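Local structure of TssK (Serratia sp. FS14, 5Y0E) at residues 94-98 / 169-173; 368-373 / 414-418. The protein is a baseplate protein of the bacterial type VI secretion system, where, as in its relatives, it probably connects the baseplate to the membrane complex. All blocks are in the same frame, centred on the assembly; numbering follows the deposited sequence.

Contact 1 of 2, residues 94-98 / 169-173; sequences TGENV and TRVLE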
ATOM      1  N   THR A  94     -32.749 -11.600 -18.784  1.00 86.84           N
ATOM      2  CA  THR A  94     -31.951 -12.574 -18.079  1.00 85.18           C
ATOM      3  C   THR A  94     -30.536 -12.221 -18.429  1.00 81.60           C
ATOM      4  O   THR A  94     -30.241 -11.886 -19.555  1.00 84.90           O
ATOM      5  CB  THR A  94     -32.330 -14.012 -18.485  1.00 87.78           C
ATOM      6  OG1 THR A  94     -33.525 -14.395 -17.806  1.00 87.83           O
ATOM      7  CG2 THR A  94     -31.268 -14.983 -18.099  1.00 81.62           C
ATOM      8  N   GLY A  95     -29.659 -12.243 -17.453  1.00 76.27           N
ATOM      9  CA  GLY A  95     -28.296 -11.893 -17.726  1.00 74.21           C
ATOM     10  C   GLY A  95     -28.207 -10.462 -18.177  1.00 72.73           C
ATOM     11  O   GLY A  95     -27.508 -10.152 -19.107  1.00 75.82           O
ATOM     12  N   GLU A  96     -28.934  -9.580 -17.525  1.00 68.71           N
ATOM     13  CA  GLU A  96     -28.873  -8.173 -17.877  1.00 67.84           C
ATOM     14  C   GLU A  96     -28.352  -7.357 -16.700  1.00 63.02           C
ATOM     15  O   GLU A  96     -28.578  -7.694 -15.538  1.00 60.34           O
ATOM     16  CB  GLU A  96     -30.243  -7.671 -18.315  1.00 70.88           C
ATOM     17  CG  GLU A  96     -30.258  -6.215 -18.717  1.00 70.32           C
ATOM     18  CD  GLU A  96     -30.329  -6.029 -20.206  1.00 73.87           C
ATOM     19  OE1 GLU A  96     -30.954  -6.872 -20.876  1.00 80.13           O
ATOM     20  OE2 GLU A  96     -29.758  -5.040 -20.703  1.00 71.46           O
ATOM     21  N   ASN A  97     -27.638  -6.283 -17.006  1.00 60.53           N
ATOM     22  CA  ASN A  97     -27.065  -5.431 -15.976  1.00 53.46           C
ATOM     23  C   ASN A  97     -28.026  -4.319 -15.592  1.00 50.90           C
ATOM     24  O   ASN A  97     -28.614  -3.673 -16.457  1.00 53.03           O
ATOM     25  CB  ASN A  97     -25.746  -4.838 -16.448  1.00 53.63           C
ATOM     26  CG  ASN A  97     -24.611  -5.787 -16.276  1.00 55.20           C
ATOM     27  OD1 ASN A  97     -24.635  -6.617 -15.383  1.00 56.87           O
ATOM     28  ND2 ASN A  97     -23.603  -5.668 -17.114  1.00 54.58           N
ATOM     29  N   VAL A  98     -28.169  -4.102 -14.291  1.00 48.67           N
ATOM     30  CA  VAL A  98     -28.968  -3.028 -13.725  1.00 44.07           C
ATOM     31  C   VAL A  98     -28.039  -1.952 -13.178  1.00 40.93           C
ATOM     32  O   VAL A  98     -27.068  -2.254 -12.482  1.00 45.44           O
ATOM     33  CB  VAL A  98     -29.885  -3.565 -12.615  1.00 43.42           C
ATOM     34  CG1 VAL A  98     -30.849  -2.501 -12.170  1.00 45.05           C
ATOM     35  CG2 VAL A  98     -30.622  -4.768 -13.102  1.00 45.46           C
ATOM     36  N   THR A 169     -25.882  -4.357 -10.102  1.00 42.94           N
ATOM     37  CA  THR A 169     -26.075  -5.792  -9.998  1.00 41.53           C
ATOM     38  C   THR A 169     -26.419  -6.357 -11.364  1.00 46.29           C
ATOM     39  O   THR A 169     -26.638  -5.628 -12.331  1.00 47.82           O
ATOM     40  CB  THR A 169     -27.168  -6.128  -8.994  1.00 43.49           C
ATOM     41  OG1 THR A 169     -27.077  -7.503  -8.646  1.00 46.34           O
ATOM     42  CG2 THR A 169     -28.519  -5.839  -9.567  1.00 43.74           C
ATOM     43  N   ARG A 170     -26.465  -7.680 -11.428  1.00 51.53           N
ATOM     44  CA  ARG A 170     -26.865  -8.380 -12.641  1.00 55.00           C
ATOM     45  C   ARG A 170     -27.944  -9.395 -12.312  1.00 54.66           C
ATOM     46  O   ARG A 170     -27.808 -10.180 -11.368  1.00 49.40           O
ATOM     47  CB  ARG A 170     -25.681  -9.070 -13.307  1.00 54.38           C
ATOM     48  CG  ARG A 170     -26.073 -10.157 -14.286  1.00 59.99           C
ATOM     49  CD  ARG A 170     -24.850 -10.747 -14.987  1.00 62.19           C
ATOM     50  NE  ARG A 170     -24.487  -9.966 -16.150  1.00 66.30           N
ATOM     51  CZ  ARG A 170     -24.561 -10.412 -17.394  1.00 68.45           C
ATOM     52  NH1 ARG A 170     -24.962 -11.653 -17.632  1.00 71.57           N
ATOM     53  NH2 ARG A 170     -24.218  -9.621 -18.400  1.00 70.89           N
ATOM     54  N   VAL A 171     -29.023  -9.364 -13.078  1.00 60.41           N
ATOM     55  CA  VAL A 171     -30.075 -10.364 -12.957  1.00 60.18           C
ATOM     56  C   VAL A 171     -29.695 -11.563 -13.809  1.00 59.17           C
ATOM     57  O   VAL A 171     -29.457 -11.431 -15.009  1.00 62.54           O
ATOM     58  CB  VAL A 171     -31.440  -9.810 -13.379  1.00 58.49           C
ATOM     59  CG1 VAL A 171     -32.495 -10.854 -13.111  1.00 62.82           C
ATOM     60  CG2 VAL A 171     -31.772  -8.544 -12.625  1.00 53.82           C
ATOM     61  N   LEU A 172     -29.620 -12.728 -13.187  1.00 60.12           N
ATOM     62  CA  LEU A 172     -29.318 -13.945 -13.924  1.00 62.34           C
ATOM     63  C   LEU A 172     -30.576 -14.673 -14.360  1.00 66.76           C
ATOM     64  O   LEU A 172     -30.655 -15.153 -15.494  1.00 70.30           O
ATOM     65  CB  LEU A 172     -28.473 -14.884 -13.074  1.00 61.84           C
ATOM     66  CG  LEU A 172     -27.039 -14.457 -12.817  1.00 58.04           C
ATOM     67  CD1 LEU A 172     -26.379 -15.458 -11.900  1.00 55.64           C
ATOM     68  CD2 LEU A 172     -26.287 -14.309 -14.122  1.00 51.99           C
ATOM     69  N   GLU A 173     -31.561 -14.753 -13.479  1.00 65.15           N
ATOM     70  CA  GLU A 173     -32.732 -15.576 -13.702  1.00 71.42           C
ATOM     71  C   GLU A 173     -33.903 -14.975 -12.940  1.00 71.81           C
ATOM     72  O   GLU A 173     -33.739 -14.495 -11.813  1.00 68.16           O
ATOM     73  CB  GLU A 173     -32.460 -17.019 -13.262  1.00 73.78           C
ATOM     74  CG  GLU A 173     -33.683 -17.807 -12.844  1.00 73.90           C
ATOM     75  CD  GLU A 173     -33.352 -19.237 -12.465  1.00 76.79           C
ATOM     76  OE1 GLU A 173     -32.794 -19.974 -13.305  1.00 81.06           O
ATOM     77  OE2 GLU A 173     -33.644 -19.626 -11.322  1.00 74.72           O
TER
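A G1 beta bulge opens the antiparallel pairing of strands 96-103 and 163-174, with G95 and E96 both facing V171. The carbonyl oxygen of V171 takes two amides: E96 N at 3.2 Å, in the carbonyl plane, and G95 N through a weak, bent bond. G95 sits in the bulge with positive phi (63°), a conformation glycine adopts readily. V171 N binds E96 O at 3.0 Å, and V98 N reaches T169 O at 2.9 Å, nearly straight (170°), answered only weakly by T169 N to V98 O. On the face shared by E96, V98, T169 and V171, the CG2 methyls of V98 and V171 meet at 4.0 Å, and L180 and L182 of the next strand lie against V171. E96 turns its carboxylate outside the pair, to S157. On the other face, N97 and R170 form a non-hydrogen-bonded pair whose side chains still meet: NE of R170 gives a weak bond to OD1 of N97, while ND2 of N97 is weakly bonded to E156. The R170 chain bends at chi3 (-86°), bringing the guanidinium face over the bulge, with G95 O 3.0 Å above its plane, without hydrogen-bond geometry to NH1 or NH2.

Contact 2 of 2, residues 368-373 / 414-418; sequences IAPVTR and LWKQM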
ATOM      1  N   ILE A 368     -15.366 -30.277  20.864  1.00 76.30           N
ATOM      2  CA  ILE A 368     -15.679 -29.519  19.687  1.00 80.26           C
ATOM      3  C   ILE A 368     -17.173 -29.414  19.492  1.00 84.32           C
ATOM      4  O   ILE A 368     -17.885 -30.398  19.536  1.00 82.64           O
ATOM      5  CB  ILE A 368     -15.024 -30.149  18.448  1.00 80.35           C
ATOM      6  CG1 ILE A 368     -13.533 -29.893  18.442  1.00 73.85           C
ATOM      7  CG2 ILE A 368     -15.597 -29.585  17.174  1.00 81.77           C
ATOM      8  CD1 ILE A 368     -12.772 -30.940  17.686  1.00 73.81           C
ATOM      9  N   ALA A 369     -17.625 -28.190  19.269  1.00 87.78           N
ATOM     10  CA  ALA A 369     -19.021 -27.900  19.049  1.00 92.53           C
ATOM     11  C   ALA A 369     -19.173 -26.535  18.439  1.00 91.96           C
ATOM     12  O   ALA A 369     -18.196 -25.861  18.170  1.00 90.15           O
ATOM     13  CB  ALA A 369     -19.768 -27.957  20.349  1.00 98.14           C
ATOM     14  N   PRO A 370     -20.420 -26.116  18.230  1.00 97.03           N
ATOM     15  CA  PRO A 370     -20.759 -24.823  17.652  1.00 99.11           C
ATOM     16  C   PRO A 370     -20.731 -23.792  18.744  1.00102.79           C
ATOM     17  O   PRO A 370     -21.060 -24.112  19.866  1.00105.97           O
ATOM     18  CB  PRO A 370     -22.175 -25.036  17.141  1.00103.04           C
ATOM     19  CG  PRO A 370     -22.405 -26.510  17.199  1.00104.59           C
ATOM     20  CD  PRO A 370     -21.608 -26.951  18.370  1.00100.33           C
ATOM     21  N   VAL A 371     -20.369 -22.567  18.414  1.00101.57           N
ATOM     22  CA  VAL A 371     -20.228 -21.515  19.407  1.00106.66           C
ATOM     23  C   VAL A 371     -21.361 -21.340  20.379  1.00111.15           C
ATOM     24  O   VAL A 371     -21.132 -21.165  21.567  1.00109.59           O
ATOM     25  CB  VAL A 371     -19.937 -20.153  18.777  1.00107.33           C
ATOM     26  CG1 VAL A 371     -18.597 -20.207  18.073  1.00100.96           C
ATOM     27  CG2 VAL A 371     -21.023 -19.761  17.801  1.00109.08           C
ATOM     28  N   THR A 372     -22.585 -21.382  19.867  1.00117.54           N
ATOM     29  CA  THR A 372     -23.782 -21.239  20.683  1.00114.27           C
ATOM     30  C   THR A 372     -23.806 -22.338  21.716  1.00113.94           C
ATOM     31  O   THR A 372     -24.016 -22.089  22.889  1.00116.48           O
ATOM     32  CB  THR A 372     -25.044 -21.355  19.825  1.00113.33           C
ATOM     33  OG1 THR A 372     -25.338 -22.734  19.604  1.00113.86           O
ATOM     34  CG2 THR A 372     -24.828 -20.694  18.483  1.00111.91           C
ATOM     35  N   ARG A 373     -23.634 -23.567  21.242  1.00113.25           N
ATOM     36  CA  ARG A 373     -23.709 -24.757  22.079  1.00115.74           C
ATOM     37  C   ARG A 373     -22.449 -25.245  22.753  1.00118.10           C
ATOM     38  O   ARG A 373     -22.402 -26.378  23.196  1.00123.27           O
ATOM     39  CB  ARG A 373     -24.255 -25.921  21.253  1.00114.48           C
ATOM     40  CG  ARG A 373     -24.421 -27.205  22.037  1.00115.27           C
ATOM     41  CD  ARG A 373     -25.319 -27.014  23.234  1.00116.62           C
ATOM     42  NE  ARG A 373     -26.618 -26.506  22.827  1.00114.13           N
ATOM     43  CZ  ARG A 373     -27.616 -27.280  22.418  1.00116.78           C
ATOM     44  NH1 ARG A 373     -27.459 -28.596  22.374  1.00115.54           N
ATOM     45  NH2 ARG A 373     -28.774 -26.745  22.057  1.00119.19           N
ATOM     46  N   LEU A 414     -25.457 -34.232  17.409  1.00110.60           N
ATOM     47  CA  LEU A 414     -24.649 -33.012  17.520  1.00108.00           C
ATOM     48  C   LEU A 414     -24.149 -32.529  16.186  1.00108.74           C
ATOM     49  O   LEU A 414     -24.051 -31.336  15.954  1.00108.75           O
ATOM     50  CB  LEU A 414     -23.484 -33.187  18.465  1.00105.50           C
ATOM     51  CG  LEU A 414     -22.628 -31.933  18.500  1.00106.31           C
ATOM     52  CD1 LEU A 414     -23.399 -30.743  19.033  1.00103.06           C
ATOM     53  CD2 LEU A 414     -21.407 -32.188  19.347  1.00104.88           C
ATOM     54  N   TRP A 415     -23.837 -33.457  15.294  1.00108.60           N
ATOM     55  CA  TRP A 415     -23.430 -33.102  13.957  1.00108.79           C
ATOM     56  C   TRP A 415     -24.416 -32.156  13.261  1.00108.54           C
ATOM     57  O   TRP A 415     -24.002 -31.175  12.667  1.00106.19           O
ATOM     58  CB  TRP A 415     -23.228 -34.350  13.118  1.00109.49           C
ATOM     59  CG  TRP A 415     -22.525 -34.018  11.890  1.00108.45           C
ATOM     60  CD1 TRP A 415     -22.928 -34.268  10.625  1.00108.29           C
ATOM     61  CD2 TRP A 415     -21.288 -33.321  11.794  1.00105.72           C
ATOM     62  NE1 TRP A 415     -22.005 -33.779   9.736  1.00107.27           N
ATOM     63  CE2 TRP A 415     -20.988 -33.191  10.439  1.00106.16           C
ATOM     64  CE3 TRP A 415     -20.403 -32.803  12.728  1.00102.65           C
ATOM     65  CZ2 TRP A 415     -19.847 -32.559   9.997  1.00103.90           C
ATOM     66  CZ3 TRP A 415     -19.282 -32.185  12.292  1.00 98.68           C
ATOM     67  CH2 TRP A 415     -19.005 -32.067  10.942  1.00 98.55           C
ATOM     68  N   LYS A 416     -25.719 -32.429  13.360  1.00110.66           N
ATOM     69  CA  LYS A 416     -26.745 -31.592  12.730  1.00108.90           C
ATOM     70  C   LYS A 416     -26.707 -30.161  13.179  1.00106.46           C
ATOM     71  O   LYS A 416     -26.918 -29.264  12.387  1.00106.17           O
ATOM     72  CB  LYS A 416     -28.149 -32.119  12.971  1.00110.07           C
ATOM     73  CG  LYS A 416     -28.253 -33.616  13.069  1.00113.13           C
ATOM     74  CD  LYS A 416     -27.955 -34.256  11.735  1.00114.07           C
ATOM     75  CE  LYS A 416     -27.485 -35.675  11.946  1.00117.07           C
ATOM     76  NZ  LYS A 416     -28.149 -36.246  13.144  1.00116.68           N
ATOM     77  N   GLN A 417     -26.438 -29.927  14.452  1.00105.89           N
ATOM     78  CA  GLN A 417     -26.367 -28.570  14.922  1.00106.51           C
ATOM     79  C   GLN A 417     -25.239 -27.873  14.194  1.00107.43           C
ATOM     80  O   GLN A 417     -25.412 -26.759  13.714  1.00106.27           O
ATOM     81  CB  GLN A 417     -26.174 -28.516  16.423  1.00109.11           C
ATOM     82  CG  GLN A 417     -26.724 -27.251  17.047  1.00113.29           C
ATOM     83  CD  GLN A 417     -27.090 -27.408  18.512  1.00113.85           C
ATOM     84  OE1 GLN A 417     -27.088 -28.506  19.059  1.00110.98           O
ATOM     85  NE2 GLN A 417     -27.407 -26.297  19.149  1.00114.86           N
ATOM     86  N   MET A 418     -24.088 -28.528  14.104  1.00105.73           N
ATOM     87  CA  MET A 418     -22.977 -27.969  13.381  1.00105.14           C
ATOM     88  C   MET A 418     -23.368 -27.633  11.950  1.00104.18           C
ATOM     89  O   MET A 418     -23.168 -26.504  11.527  1.00105.04           O
ATOM     90  CB  MET A 418     -21.799 -28.930  13.366  1.00104.59           C
ATOM     91  CG  MET A 418     -20.947 -28.921  14.624  1.00103.93           C
ATOM     92  SD  MET A 418     -19.825 -27.544  14.718  1.00 92.59           S
ATOM     93  CE  MET A 418     -19.854 -26.963  13.041  1.00 87.35           C
TER
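Apolar packing joins P370, on edge strand 366-370, to the short helix 414-419, in an example of a helix laid against the margin of an antiparallel sheet. The two short segments run at 50° to each other, with axes 8.0 Å apart at closest approach. P370 is directed toward the helix at CB, and its CG atom meets SD of M418 at 3.7 Å. The first two torsions of M418, with chi2 at -78°, bring the sulfur against the strand, where M418 SD also lies 3.9 Å from the carbonyl carbon C of A369. One turn earlier in the helix, L414 brings CD1 to 4.2 Å from CD of P370 and sets its other methyl, CD2, near I368 O. F424 of the neighbouring strand and I385 also touch M418, which extends the apolar layer beyond the two segments.

The polar side chains meet nearer the solvent. R373, bent at chi2 and chi3, turns a guanidinium face to the side-chain amide of Q417, whose NE2 stands 3.2 Å above that plane, off-centre. The two flat groups are almost perpendicular (85°). NH1 of R373 comes within 3.3 Å of Q417 OE1, but at a poor angle for a bond; NH2 of R373 and NE2 of Q417, 3.2 Å apart, are both donors and cannot bond to each other.

The helix and the strand are therefore joined across this interface by shape and apolar contact, while R373 and Q417 lie close with no hydrogen bond between them; any attraction of the guanidinium for the amide oxygen would be electrostatic and loosely directed.

The two contacts lie in separate beta sheets, with centres about 37 Å apart, and share no helix or strand. Contact 1 joins adjacent interior strands of a mixed sheet, yet lies near the surface at their ends; contact 2 places a helix beside the outermost strand of an antiparallel sheet and is the more buried. Their chemistry follows from this. Strand pairing in contact 1 rests on backbone hydrogen bonds, with side chains supplementing them, whereas the helix in contact 2 is held to the strand by side-chain packing. Each includes an arginine on its periphery, weakly hydrogen-bonded in 94-98 / 169-173 and approached over one face by an amide nitrogen without a hydrogen bond in 368-373 / 414-418.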